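Local coordinates for putative leucoanthocyanidin reductase 1 (Vitis vinifera, PDB 3I6I), which catalyses the NADPH-dependent reduction of leucoanthocyanidins to flavan-3-ols, a step of flavonoid biosynthesis, at residues Thr205-Asp210 and Thr297-Asp302; Ile112-Pro117 and Arg213-Ser218; Val236-Lys239 and Arg243-Pro246. All coordinates share one frame; numbering follows the deposited sequence. Where two conformers were deposited one is given.

Overall arrangement
From the N terminus, I112-P117 is met first; it carries strand 114-116, in the parallel sheet of the Rossmann fold. Contact 2 closes a loop by joining it to R213-S218, the turn that leads into strand 217-220. T205-D210, from helix 198-208 and the residues after it, lies within that loop and pairs in contact 1 with T297-D302, far beyond it, so contacts 1 and 2 cross. They touch: L298 O of contact 1 lies 2.9 Å from R213 NH1 of contact 2. Contact 3 is a short return from helix 230-241 towards strand 247-250, enclosed in the span of contact 1, its centre about 34 Å from that of contact 1.

Contact 1 (Thr205-Asp210 and Thr297-Asp302); sequences TMKTVD and TLYPED
K207 lies lengthwise over one face of the Y299 ring, its CD almost on the ring normal, 3.9 Å from the centroid and 6° off axis, a CH-pi contact. Nearer the backbone, K207 CB sits 3.7 Å from Y299 CZ, so the methylene chain runs from the phenol end back past the ring, in the direction opposite to the tyrosine side chain. L298 CB closes on the opposite face, 3.5 Å above the plane and towards the rim. Bending only at its last torsion (chi4 -73°), the lysine chain turns its amine towards D302. K207 NZ and D302 OD2, 3.7 Å apart, make a long salt bridge, and water 1 links them more closely, accepting from K207 NZ at 3.0 Å and donating to D302 OD2 at 2.8 Å. K207 has two deposited conformers, so the pairing described for this one is uncertain. Here the end of helix 198-208, which flanks the Rossmann sheet and packs through M206 on helix 21-32, meets the loop that follows helix 295-298. At the ring edge T208 CG2 approaches Y299 OH to 3.9 Å, crossing the tyrosine at about a right angle. The phenol oxygen itself hydrogen-bonds D211 OD2. T208 OG1 turns back to donate to T205 O (2.7 Å), while D302 OD1 takes a second lysine, K203.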
ATOM      1  N   THR A 205      -7.878  -4.764   3.309  1.00  3.43           N
ATOM      2  CA  THR A 205      -7.328  -4.045   4.439  1.00  4.13           C
ATOM      3  C   THR A 205      -8.348  -3.791   5.550  1.00  6.36           C
ATOM      4  O   THR A 205      -8.065  -4.016   6.757  1.00  5.11           O
ATOM      5  CB  THR A 205      -6.698  -2.708   3.997  1.00  4.69           C
ATOM      6  OG1 THR A 205      -5.544  -2.960   3.202  1.00  6.83           O
ATOM      7  CG2 THR A 205      -6.294  -1.832   5.238  1.00  4.13           C
ATOM      8  N   MET A 206      -9.529  -3.298   5.185  1.00  6.03           N
ATOM      9  CA  MET A 206     -10.474  -2.924   6.196  1.00  4.75           C
ATOM     10  C   MET A 206     -11.011  -4.158   6.920  1.00  3.65           C
ATOM     11  O   MET A 206     -11.379  -4.048   8.082  1.00  5.33           O
ATOM     12  CB  MET A 206     -11.563  -1.987   5.642  1.00  4.61           C
ATOM     13  CG  MET A 206     -10.988  -0.578   5.332  1.00 12.85           C
ATOM     14  SD  MET A 206      -9.915   0.134   6.665  1.00  8.67           S
ATOM     15  CE  MET A 206     -11.053   0.092   8.011  1.00  5.30           C
ATOM     16  N   LYS A 207     -11.054  -5.333   6.278  1.00  5.16           N
ATOM     17  CA  LYS A 207     -11.501  -6.569   6.961  0.50  4.66           C
ATOM     18  C   LYS A 207     -10.550  -6.958   8.078  1.00  4.06           C
ATOM     19  O   LYS A 207     -10.959  -7.545   9.088  1.00  5.98           O
ATOM     20  CB  LYS A 207     -11.553  -7.773   5.992  0.50  6.94           C
ATOM     21  CG  LYS A 207     -12.481  -7.613   4.809  0.50  2.00           C
ATOM     22  CD  LYS A 207     -12.628  -8.936   4.043  0.50  2.00           C
ATOM     23  CE  LYS A 207     -13.639  -8.831   2.904  0.50  5.90           C
ATOM     24  NZ  LYS A 207     -15.070  -8.772   3.339  0.50  3.78           N
ATOM     25  N   THR A 208      -9.269  -6.648   7.895  1.00  5.31           N
ATOM     26  CA  THR A 208      -8.232  -7.062   8.845  1.00  5.03           C
ATOM     27  C   THR A 208      -8.253  -6.325  10.181  1.00  6.39           C
ATOM     28  O   THR A 208      -7.700  -6.852  11.163  1.00  5.63           O
ATOM     29  CB  THR A 208      -6.790  -6.932   8.261  1.00  4.00           C
ATOM     30  OG1 THR A 208      -6.360  -5.547   8.248  1.00  4.83           O
ATOM     31  CG2 THR A 208      -6.655  -7.642   6.880  1.00  4.30           C
ATOM     32  N   VAL A 209      -8.891  -5.149  10.250  1.00  4.25           N
ATOM     33  CA  VAL A 209      -8.585  -4.207  11.364  1.00  4.95           C
ATOM     34  C   VAL A 209      -9.057  -4.720  12.713  1.00  6.14           C
ATOM     35  O   VAL A 209      -8.531  -4.315  13.774  1.00  6.09           O
ATOM     36  CB  VAL A 209      -9.100  -2.759  11.137  1.00  3.46           C
ATOM     37  CG1 VAL A 209      -8.382  -2.118   9.882  1.00  4.06           C
ATOM     38  CG2 VAL A 209     -10.660  -2.723  10.976  1.00  3.64           C
ATOM     39  N   ASP A 210     -10.051  -5.590  12.677  1.00  2.13           N
ATOM     40  CA  ASP A 210     -10.614  -6.188  13.908  1.00  2.57           C
ATOM     41  C   ASP A 210     -10.758  -7.711  13.890  1.00  4.33           C
ATOM     42  O   ASP A 210     -11.475  -8.286  14.704  1.00  6.47           O
ATOM     43  CB  ASP A 210     -11.928  -5.466  14.290  1.00  6.09           C
ATOM     44  CG  ASP A 210     -12.991  -5.487  13.189  1.00 12.62           C
ATOM     45  OD1 ASP A 210     -12.810  -6.136  12.115  1.00 10.76           O
ATOM     46  OD2 ASP A 210     -14.019  -4.785  13.401  1.00 14.26           O
ATOM     47  N   THR A 297      -6.451 -16.985   2.235  1.00  6.95           N
ATOM     48  CA  THR A 297      -6.813 -18.057   3.181  1.00  4.68           C
ATOM     49  C   THR A 297      -7.577 -17.512   4.396  1.00  3.29           C
ATOM     50  O   THR A 297      -8.392 -18.234   4.986  1.00  3.96           O
ATOM     51  CB  THR A 297      -5.581 -18.905   3.544  1.00 11.65           C
ATOM     52  OG1 THR A 297      -4.640 -18.139   4.263  1.00 21.93           O
ATOM     53  CG2 THR A 297      -4.896 -19.426   2.284  1.00 19.88           C
ATOM     54  N   LEU A 298      -7.370 -16.244   4.741  1.00  3.45           N
ATOM     55  CA  LEU A 298      -8.194 -15.569   5.752  1.00  4.28           C
ATOM     56  C   LEU A 298      -9.639 -15.459   5.314  1.00  6.22           C
ATOM     57  O   LEU A 298     -10.536 -15.590   6.140  1.00  3.38           O
ATOM     58  CB  LEU A 298      -7.688 -14.153   6.045  1.00  2.60           C
ATOM     59  CG  LEU A 298      -6.364 -14.063   6.811  1.00  2.90           C
ATOM     60  CD1 LEU A 298      -5.826 -12.603   6.771  1.00  5.82           C
ATOM     61  CD2 LEU A 298      -6.537 -14.570   8.291  1.00  6.92           C
ATOM     62  N   TYR A 299      -9.858 -15.153   4.023  1.00  4.19           N
ATOM     63  CA  TYR A 299     -11.183 -14.766   3.532  1.00  2.05           C
ATOM     64  C   TYR A 299     -11.524 -15.642   2.335  1.00  6.96           C
ATOM     65  O   TYR A 299     -11.480 -15.219   1.191  1.00  5.16           O
ATOM     66  CB  TYR A 299     -11.189 -13.268   3.201  1.00  2.00           C
ATOM     67  CG  TYR A 299     -10.748 -12.446   4.399  1.00  2.90           C
ATOM     68  CD1 TYR A 299     -11.494 -12.469   5.595  1.00  5.75           C
ATOM     69  CD2 TYR A 299      -9.623 -11.669   4.351  1.00  3.45           C
ATOM     70  CE1 TYR A 299     -11.091 -11.748   6.690  1.00  5.74           C
ATOM     71  CE2 TYR A 299      -9.202 -10.954   5.434  1.00  2.00           C
ATOM     72  CZ  TYR A 299      -9.934 -10.994   6.606  1.00  4.48           C
ATOM     73  OH  TYR A 299      -9.478 -10.283   7.666  1.00  8.27           O
ATOM     74  N   PRO A 300     -11.770 -16.925   2.598  1.00  7.31           N
ATOM     75  CA  PRO A 300     -12.014 -17.855   1.486  1.00  9.20           C
ATOM     76  C   PRO A 300     -13.316 -17.564   0.739  1.00  5.48           C
ATOM     77  O   PRO A 300     -14.262 -17.003   1.301  1.00  4.81           O
ATOM     78  CB  PRO A 300     -12.125 -19.230   2.180  1.00  9.94           C
ATOM     79  CG  PRO A 300     -12.447 -18.899   3.655  1.00  6.34           C
ATOM     80  CD  PRO A 300     -11.728 -17.598   3.905  1.00  4.17           C
ATOM     81  N   GLU A 301     -13.347 -17.962  -0.527  1.00  6.45           N
ATOM     82  CA  GLU A 301     -14.540 -17.783  -1.372  1.00  7.69           C
ATOM     83  C   GLU A 301     -14.951 -16.293  -1.507  1.00  8.55           C
ATOM     84  O   GLU A 301     -16.153 -15.927  -1.485  1.00 10.26           O
ATOM     85  CB  GLU A 301     -15.695 -18.648  -0.893  1.00 10.05           C
ATOM     86  CG  GLU A 301     -15.469 -20.121  -1.198  1.00 15.75           C
ATOM     87  CD  GLU A 301     -16.579 -20.999  -0.688  1.00 22.98           C
ATOM     88  OE1 GLU A 301     -17.673 -20.476  -0.390  1.00 22.62           O
ATOM     89  OE2 GLU A 301     -16.356 -22.221  -0.581  1.00 24.91           O
ATOM     90  N   ASP A 302     -13.932 -15.456  -1.607  1.00 12.63           N
ATOM     91  CA  ASP A 302     -14.098 -14.008  -1.739  1.00  6.74           C
ATOM     92  C   ASP A 302     -13.057 -13.543  -2.754  1.00  5.10           C
ATOM     93  O   ASP A 302     -11.963 -13.075  -2.413  1.00  6.49           O
ATOM     94  CB  ASP A 302     -13.934 -13.350  -0.375  1.00 10.88           C
ATOM     95  CG  ASP A 302     -14.546 -11.958  -0.324  1.00 15.14           C
ATOM     96  OD1 ASP A 302     -14.814 -11.403  -1.411  1.00 13.96           O
ATOM     97  OD2 ASP A 302     -14.725 -11.404   0.795  1.00 14.13           O
TER
HETATM   98  O   HOH W   1     -16.762  -9.508   0.986  1.00 20.98           O

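Contact 2 (Ile112-Pro117 and Arg213-Ser218); sequences IKRFLP and RTLNKS
R114 and T214 share the hydrogen bond that joins the two segments: R114 NH1 donates to T214 OG1 at 2.9 Å with an N-H...O angle of 151°. The hydroxyl lies at the edge of the guanidinium, just 5° out of its plane, and the two side chains meet at about a right angle. Further polar partners grip both ends. R114 NH1 also bonds T155 OG1, and R114 NH2 reaches D211 O, so the buried guanidinium is held at two of its nitrogens and its rotation is largely fixed. T214 OG1 is in turn hydrogen-bonded to T208 O, in the 205-210 segment. In the fold, strand 114-116 bonds through its backbone to V87 of strand 86-89 on one side and, through F115, to T155 on the other; strand 155-158 thus continues the parallel Rossmann sheet towards 217-220. The arginine reaches past T155, at the start of the intervening strand 155-158, to the turn before 217-220, and T155 OG1 bridges the two segments, bonded to R114 NH1 and to T214 O. L215 supplies van der Waals contact. Its CA lies 3.7 Å above one guanidinium face, towards the rim, and its CD1 comes 3.6 Å from R114 NE. The arginine gets there by leaving the backbone with CG anti to N (chi1 -154°) and then bending at chi2 and chi3, which folds the chain across to the turn. Backbone bonding shapes that turn: T214 to K217 form a type II beta turn, closed by K217 N to T214 O at 3.3 Å. K217 NZ makes a weak bond to L215 O, also 3.3 Å, while N216 OD1 accepts from F154 N.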
ATOM      1  N   ILE A 112      -5.958   2.488  21.980  1.00  7.13           N
ATOM      2  CA  ILE A 112      -6.014   2.001  20.605  1.00  5.93           C
ATOM      3  C   ILE A 112      -6.039   0.480  20.512  1.00  7.43           C
ATOM      4  O   ILE A 112      -5.196  -0.200  21.077  1.00  9.50           O
ATOM      5  CB  ILE A 112      -4.892   2.574  19.740  1.00  6.75           C
ATOM      6  CG1 ILE A 112      -4.953   4.120  19.720  1.00 13.66           C
ATOM      7  CG2 ILE A 112      -4.929   1.970  18.289  1.00  7.72           C
ATOM      8  CD1 ILE A 112      -6.306   4.702  19.365  1.00 14.94           C
ATOM      9  N   LYS A 113      -7.003  -0.038  19.753  1.00  7.45           N
ATOM     10  CA  LYS A 113      -7.187  -1.490  19.574  1.00  5.98           C
ATOM     11  C   LYS A 113      -6.417  -2.060  18.390  1.00  8.35           C
ATOM     12  O   LYS A 113      -6.089  -3.248  18.372  1.00  8.04           O
ATOM     13  CB  LYS A 113      -8.675  -1.849  19.437  1.00  7.50           C
ATOM     14  CG  LYS A 113      -9.618  -1.227  20.501  1.00 15.15           C
ATOM     15  CD  LYS A 113      -9.204  -1.427  21.899  1.00 18.41           C
ATOM     16  CE  LYS A 113     -10.287  -0.854  22.872  1.00 22.54           C
ATOM     17  NZ  LYS A 113     -10.436   0.647  22.752  1.00 18.60           N
ATOM     18  N   ARG A 114      -6.147  -1.235  17.378  1.00  5.28           N
ATOM     19  CA  ARG A 114      -5.320  -1.668  16.257  1.00  3.30           C
ATOM     20  C   ARG A 114      -4.729  -0.468  15.534  1.00  2.00           C
ATOM     21  O   ARG A 114      -5.444   0.503  15.258  1.00  5.85           O
ATOM     22  CB  ARG A 114      -6.097  -2.531  15.277  1.00  5.34           C
ATOM     23  CG  ARG A 114      -5.240  -3.506  14.449  1.00  7.32           C
ATOM     24  CD  ARG A 114      -4.684  -4.674  15.268  1.00  3.80           C
ATOM     25  NE  ARG A 114      -5.747  -5.596  15.710  1.00  2.00           N
ATOM     26  CZ  ARG A 114      -6.253  -6.585  14.971  1.00  5.15           C
ATOM     27  NH1 ARG A 114      -5.801  -6.843  13.748  1.00  5.78           N
ATOM     28  NH2 ARG A 114      -7.210  -7.336  15.458  1.00  3.47           N
ATOM     29  N   PHE A 115      -3.443  -0.543  15.224  1.00  2.21           N
ATOM     30  CA  PHE A 115      -2.763   0.431  14.387  1.00  2.92           C
ATOM     31  C   PHE A 115      -2.267  -0.275  13.140  1.00  2.39           C
ATOM     32  O   PHE A 115      -1.538  -1.310  13.228  1.00  2.45           O
ATOM     33  CB  PHE A 115      -1.560   1.029  15.118  1.00  3.92           C
ATOM     34  CG  PHE A 115      -0.744   2.032  14.298  1.00  3.29           C
ATOM     35  CD1 PHE A 115       0.618   1.963  14.326  1.00  4.51           C
ATOM     36  CD2 PHE A 115      -1.352   3.028  13.498  1.00  2.20           C
ATOM     37  CE1 PHE A 115       1.408   2.881  13.597  1.00  3.29           C
ATOM     38  CE2 PHE A 115      -0.613   3.915  12.762  1.00  4.41           C
ATOM     39  CZ  PHE A 115       0.773   3.872  12.824  1.00  5.10           C
ATOM     40  N   LEU A 116      -2.589   0.296  11.990  1.00  3.87           N
ATOM     41  CA  LEU A 116      -1.953  -0.118  10.732  1.00  5.28           C
ATOM     42  C   LEU A 116      -1.040   0.996  10.205  1.00  6.10           C
ATOM     43  O   LEU A 116      -1.548   2.010   9.674  1.00  4.64           O
ATOM     44  CB  LEU A 116      -3.002  -0.456   9.647  1.00  7.35           C
ATOM     45  CG  LEU A 116      -3.760  -1.793   9.748  1.00  5.77           C
ATOM     46  CD1 LEU A 116      -4.550  -1.924  11.097  1.00  4.65           C
ATOM     47  CD2 LEU A 116      -4.744  -1.944   8.571  1.00  6.12           C
ATOM     48  N   PRO A 117       0.283   0.853  10.384  1.00  3.71           N
ATOM     49  CA  PRO A 117       1.155   1.907   9.831  1.00  4.93           C
ATOM     50  C   PRO A 117       1.191   1.869   8.323  1.00  3.83           C
ATOM     51  O   PRO A 117       0.640   0.944   7.702  1.00  6.77           O
ATOM     52  CB  PRO A 117       2.518   1.609  10.422  1.00  5.32           C
ATOM     53  CG  PRO A 117       2.454   0.104  10.714  1.00  8.22           C
ATOM     54  CD  PRO A 117       1.063  -0.227  11.039  1.00  6.96           C
ATOM     55  N   ARG A 213      -7.390 -12.900  13.860  1.00  2.00           N
ATOM     56  CA  ARG A 213      -6.354 -13.641  13.232  1.00  2.00           C
ATOM     57  C   ARG A 213      -5.240 -12.761  12.640  1.00  2.23           C
ATOM     58  O   ARG A 213      -4.208 -13.279  12.218  1.00  2.40           O
ATOM     59  CB  ARG A 213      -6.934 -14.479  12.073  1.00  4.92           C
ATOM     60  CG  ARG A 213      -8.008 -15.475  12.557  1.00  2.32           C
ATOM     61  CD  ARG A 213      -8.670 -16.168  11.365  1.00  3.04           C
ATOM     62  NE  ARG A 213      -9.469 -15.186  10.634  1.00  2.34           N
ATOM     63  CZ  ARG A 213      -9.910 -15.332   9.392  1.00  3.90           C
ATOM     64  NH1 ARG A 213      -9.706 -16.472   8.723  1.00  2.00           N
ATOM     65  NH2 ARG A 213     -10.586 -14.339   8.844  1.00  4.31           N
ATOM     66  N   THR A 214      -5.478 -11.463  12.603  1.00  2.00           N
ATOM     67  CA  THR A 214      -4.475 -10.516  12.054  1.00  3.83           C
ATOM     68  C   THR A 214      -3.807  -9.667  13.131  1.00  5.79           C
ATOM     69  O   THR A 214      -2.971  -8.806  12.856  1.00  2.00           O
ATOM     70  CB  THR A 214      -5.124  -9.605  11.066  1.00  3.93           C
ATOM     71  OG1 THR A 214      -6.154  -8.838  11.704  1.00  2.00           O
ATOM     72  CG2 THR A 214      -5.640 -10.441   9.881  1.00  3.48           C
ATOM     73  N   LEU A 215      -4.143  -9.950  14.377  1.00  2.00           N
ATOM     74  CA  LEU A 215      -3.562  -9.214  15.486  1.00  2.00           C
ATOM     75  C   LEU A 215      -2.070  -9.464  15.644  1.00  2.00           C
ATOM     76  O   LEU A 215      -1.618 -10.594  15.850  1.00  2.00           O
ATOM     77  CB  LEU A 215      -4.294  -9.592  16.768  1.00  2.00           C
ATOM     78  CG  LEU A 215      -3.746  -9.034  18.066  1.00  2.00           C
ATOM     79  CD1 LEU A 215      -3.804  -7.498  18.050  1.00  5.81           C
ATOM     80  CD2 LEU A 215      -4.550  -9.647  19.255  1.00  4.25           C
ATOM     81  N   ASN A 216      -1.280  -8.384  15.606  1.00  2.00           N
ATOM     82  CA  ASN A 216       0.151  -8.479  15.725  1.00  2.00           C
ATOM     83  C   ASN A 216       0.791  -9.376  14.641  1.00  2.00           C
ATOM     84  O   ASN A 216       1.820 -10.044  14.859  1.00  3.09           O
ATOM     85  CB  ASN A 216       0.528  -8.887  17.139  1.00  4.26           C
ATOM     86  CG  ASN A 216      -0.003  -7.932  18.177  1.00  5.55           C
ATOM     87  OD1 ASN A 216      -0.241  -6.757  17.907  1.00  2.38           O
ATOM     88  ND2 ASN A 216      -0.162  -8.420  19.393  1.00  2.00           N
ATOM     89  N   LYS A 217       0.213  -9.280  13.449  1.00  2.54           N
ATOM     90  CA  LYS A 217       0.631 -10.063  12.284  1.00  2.08           C
ATOM     91  C   LYS A 217       0.957  -9.231  11.085  1.00  2.66           C
ATOM     92  O   LYS A 217       0.436  -8.136  10.915  1.00  3.52           O
ATOM     93  CB  LYS A 217      -0.439 -11.027  11.790  1.00  4.12           C
ATOM     94  CG  LYS A 217      -1.028 -11.952  12.794  1.00  7.61           C
ATOM     95  CD  LYS A 217      -0.035 -12.925  13.297  1.00  8.09           C
ATOM     96  CE  LYS A 217      -0.725 -14.035  14.135  1.00 12.11           C
ATOM     97  NZ  LYS A 217      -0.562 -13.746  15.576  1.00 18.11           N
ATOM     98  N   SER A 218       1.775  -9.821  10.234  1.00  3.80           N
ATOM     99  CA  SER A 218       1.956  -9.345   8.841  1.00  3.14           C
ATOM    100  C   SER A 218       0.939 -10.049   7.952  1.00  5.08           C
ATOM    101  O   SER A 218       0.866 -11.313   7.972  1.00  6.62           O
ATOM    102  CB  SER A 218       3.369  -9.625   8.369  1.00  7.60           C
ATOM    103  OG  SER A 218       4.307  -8.861   9.108  1.00  4.86           O
TER

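Contact 3 (Val236-Lys239 and Arg243-Pro246); sequences VWEK and RTLP
E238 reaches across to the backbone of T244 and L245, where the chain folds back through a short loop from helix 230-241 to strand 247-250, within the NmrA-like chain and away from the cofactor site. L245 N donates to E238 OE2 at 3.0 Å with an N-H...O angle of 157°; the N-H meets the oxygen on its anti side, 24° out of the carboxylate plane. The same oxygen also comes against T244, the two side chains crossing at a slant, 3.2 Å from T244 CA and 3.4 Å from T244 CB, so the carboxylate rests against the backbone that leads up to the bonded amide. Nearer the helix, E238 CB packs on R243 O at 3.4 Å. R243 N, 3.3 Å from E238 O, adds a weak backbone link to the side-chain bond. The glutamate spans the gap because its chain is straight beyond CG (chi2 -179°). Further out, E238 OE1 forms a salt bridge with R247, on strand 247-250. OE2 is thus tied to the loop and OE1 to the strand that follows, and the positive arginine would probably favour the charged form of the acid. F183 of strand 183-186 lies beside both E238 and L245, and P246 is backbone hydrogen-bonded to F183. On the helix, W237 packs its ring against I315 of helix 307-315, and its NE1 is hydrogen-bonded to P179 O. L245 also lies over R243, two residues earlier: L245 CD2 is 3.5 Å above one face of the R243 guanidinium, towards its rim.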
ATOM      1  N   VAL A 236      -1.283 -10.343 -21.131  1.00  5.45           N
ATOM      2  CA  VAL A 236      -2.634  -9.942 -20.777  1.00  8.23           C
ATOM      3  C   VAL A 236      -3.014  -8.636 -21.474  1.00  8.35           C
ATOM      4  O   VAL A 236      -4.119  -8.476 -21.966  1.00  4.80           O
ATOM      5  CB  VAL A 236      -2.837  -9.727 -19.257  1.00  9.95           C
ATOM      6  CG1 VAL A 236      -4.284  -9.303 -19.041  1.00  9.29           C
ATOM      7  CG2 VAL A 236      -2.500 -10.989 -18.466  1.00  9.98           C
ATOM      8  N   TRP A 237      -2.084  -7.697 -21.530  1.00  6.66           N
ATOM      9  CA  TRP A 237      -2.360  -6.419 -22.183  1.00  8.23           C
ATOM     10  C   TRP A 237      -2.565  -6.570 -23.682  1.00  5.84           C
ATOM     11  O   TRP A 237      -3.482  -5.972 -24.249  1.00  6.89           O
ATOM     12  CB  TRP A 237      -1.273  -5.391 -21.856  1.00  8.85           C
ATOM     13  CG  TRP A 237      -1.548  -4.053 -22.420  1.00  4.95           C
ATOM     14  CD1 TRP A 237      -0.777  -3.366 -23.324  1.00  8.21           C
ATOM     15  CD2 TRP A 237      -2.676  -3.221 -22.138  1.00  5.86           C
ATOM     16  NE1 TRP A 237      -1.363  -2.175 -23.633  1.00  6.02           N
ATOM     17  CE2 TRP A 237      -2.519  -2.041 -22.898  1.00  3.71           C
ATOM     18  CE3 TRP A 237      -3.803  -3.354 -21.321  1.00  8.63           C
ATOM     19  CZ2 TRP A 237      -3.456  -1.007 -22.874  1.00  8.42           C
ATOM     20  CZ3 TRP A 237      -4.743  -2.317 -21.307  1.00  8.12           C
ATOM     21  CH2 TRP A 237      -4.558  -1.164 -22.071  1.00  9.66           C
ATOM     22  N   GLU A 238      -1.759  -7.423 -24.314  1.00  6.12           N
ATOM     23  CA  GLU A 238      -1.876  -7.703 -25.744  1.00  2.77           C
ATOM     24  C   GLU A 238      -3.236  -8.302 -26.065  1.00  6.32           C
ATOM     25  O   GLU A 238      -3.843  -7.948 -27.063  1.00  4.88           O
ATOM     26  CB  GLU A 238      -0.779  -8.657 -26.192  1.00  5.53           C
ATOM     27  CG  GLU A 238       0.597  -8.001 -26.153  1.00  3.95           C
ATOM     28  CD  GLU A 238       1.722  -8.902 -26.616  1.00 11.50           C
ATOM     29  OE1 GLU A 238       1.684 -10.111 -26.328  1.00  8.90           O
ATOM     30  OE2 GLU A 238       2.659  -8.400 -27.280  1.00  9.63           O
ATOM     31  N   LYS A 239      -3.722  -9.194 -25.192  1.00  4.58           N
ATOM     32  CA  LYS A 239      -5.073  -9.740 -25.361  1.00  8.53           C
ATOM     33  C   LYS A 239      -6.107  -8.602 -25.353  1.00  7.91           C
ATOM     34  O   LYS A 239      -7.018  -8.580 -26.165  1.00  9.87           O
ATOM     35  CB  LYS A 239      -5.383 -10.755 -24.253  1.00 13.54           C
ATOM     36  CG  LYS A 239      -5.011 -12.194 -24.637  1.00 24.13           C
ATOM     37  N   ARG A 243      -3.610  -6.854 -30.197  1.00  7.44           N
ATOM     38  CA  ARG A 243      -2.407  -6.859 -31.040  1.00  7.33           C
ATOM     39  C   ARG A 243      -1.205  -7.091 -30.152  1.00  7.54           C
ATOM     40  O   ARG A 243      -1.234  -6.785 -28.972  1.00 11.78           O
ATOM     41  CB  ARG A 243      -2.224  -5.516 -31.767  1.00 10.40           C
ATOM     42  CG  ARG A 243      -2.103  -4.299 -30.824  1.00 14.61           C
ATOM     43  CD  ARG A 243      -2.337  -2.947 -31.536  1.00 17.17           C
ATOM     44  NE  ARG A 243      -1.070  -2.306 -31.872  1.00 18.69           N
ATOM     45  CZ  ARG A 243      -0.602  -1.186 -31.322  1.00 24.95           C
ATOM     46  NH1 ARG A 243      -1.311  -0.525 -30.413  1.00 22.43           N
ATOM     47  NH2 ARG A 243       0.586  -0.703 -31.707  1.00 27.99           N
ATOM     48  N   THR A 244      -0.152  -7.640 -30.735  1.00  8.94           N
ATOM     49  CA  THR A 244       1.114  -7.781 -30.025  1.00  7.84           C
ATOM     50  C   THR A 244       1.989  -6.536 -30.260  1.00  6.75           C
ATOM     51  O   THR A 244       1.876  -5.871 -31.296  1.00  5.89           O
ATOM     52  CB  THR A 244       1.873  -9.034 -30.526  1.00 11.13           C
ATOM     53  OG1 THR A 244       2.205  -8.872 -31.911  1.00 10.85           O
ATOM     54  CG2 THR A 244       1.010 -10.283 -30.376  1.00 15.32           C
ATOM     55  N   LEU A 245       2.846  -6.246 -29.291  1.00  4.04           N
ATOM     56  CA  LEU A 245       3.900  -5.215 -29.371  1.00  3.10           C
ATOM     57  C   LEU A 245       5.300  -5.831 -29.242  1.00  6.78           C
ATOM     58  O   LEU A 245       5.471  -6.872 -28.612  1.00  7.80           O
ATOM     59  CB  LEU A 245       3.733  -4.210 -28.252  1.00  2.00           C
ATOM     60  CG  LEU A 245       2.337  -3.630 -28.016  1.00  6.79           C
ATOM     61  CD1 LEU A 245       2.393  -2.611 -26.875  1.00 10.25           C
ATOM     62  CD2 LEU A 245       1.721  -3.035 -29.303  1.00  6.55           C
ATOM     63  N   PRO A 246       6.333  -5.149 -29.774  1.00  3.47           N
ATOM     64  CA  PRO A 246       7.713  -5.579 -29.516  1.00  4.05           C
ATOM     65  C   PRO A 246       8.038  -5.585 -28.038  1.00  2.64           C
ATOM     66  O   PRO A 246       7.490  -4.792 -27.274  1.00  5.59           O
ATOM     67  CB  PRO A 246       8.556  -4.525 -30.248  1.00  5.90           C
ATOM     68  CG  PRO A 246       7.667  -3.906 -31.194  1.00  6.13           C
ATOM     69  CD  PRO A 246       6.288  -3.952 -30.618  1.00  6.55           C
TER
HETATM   70  O   HOH W   2       4.792  -9.433 -27.774  1.00 13.16           O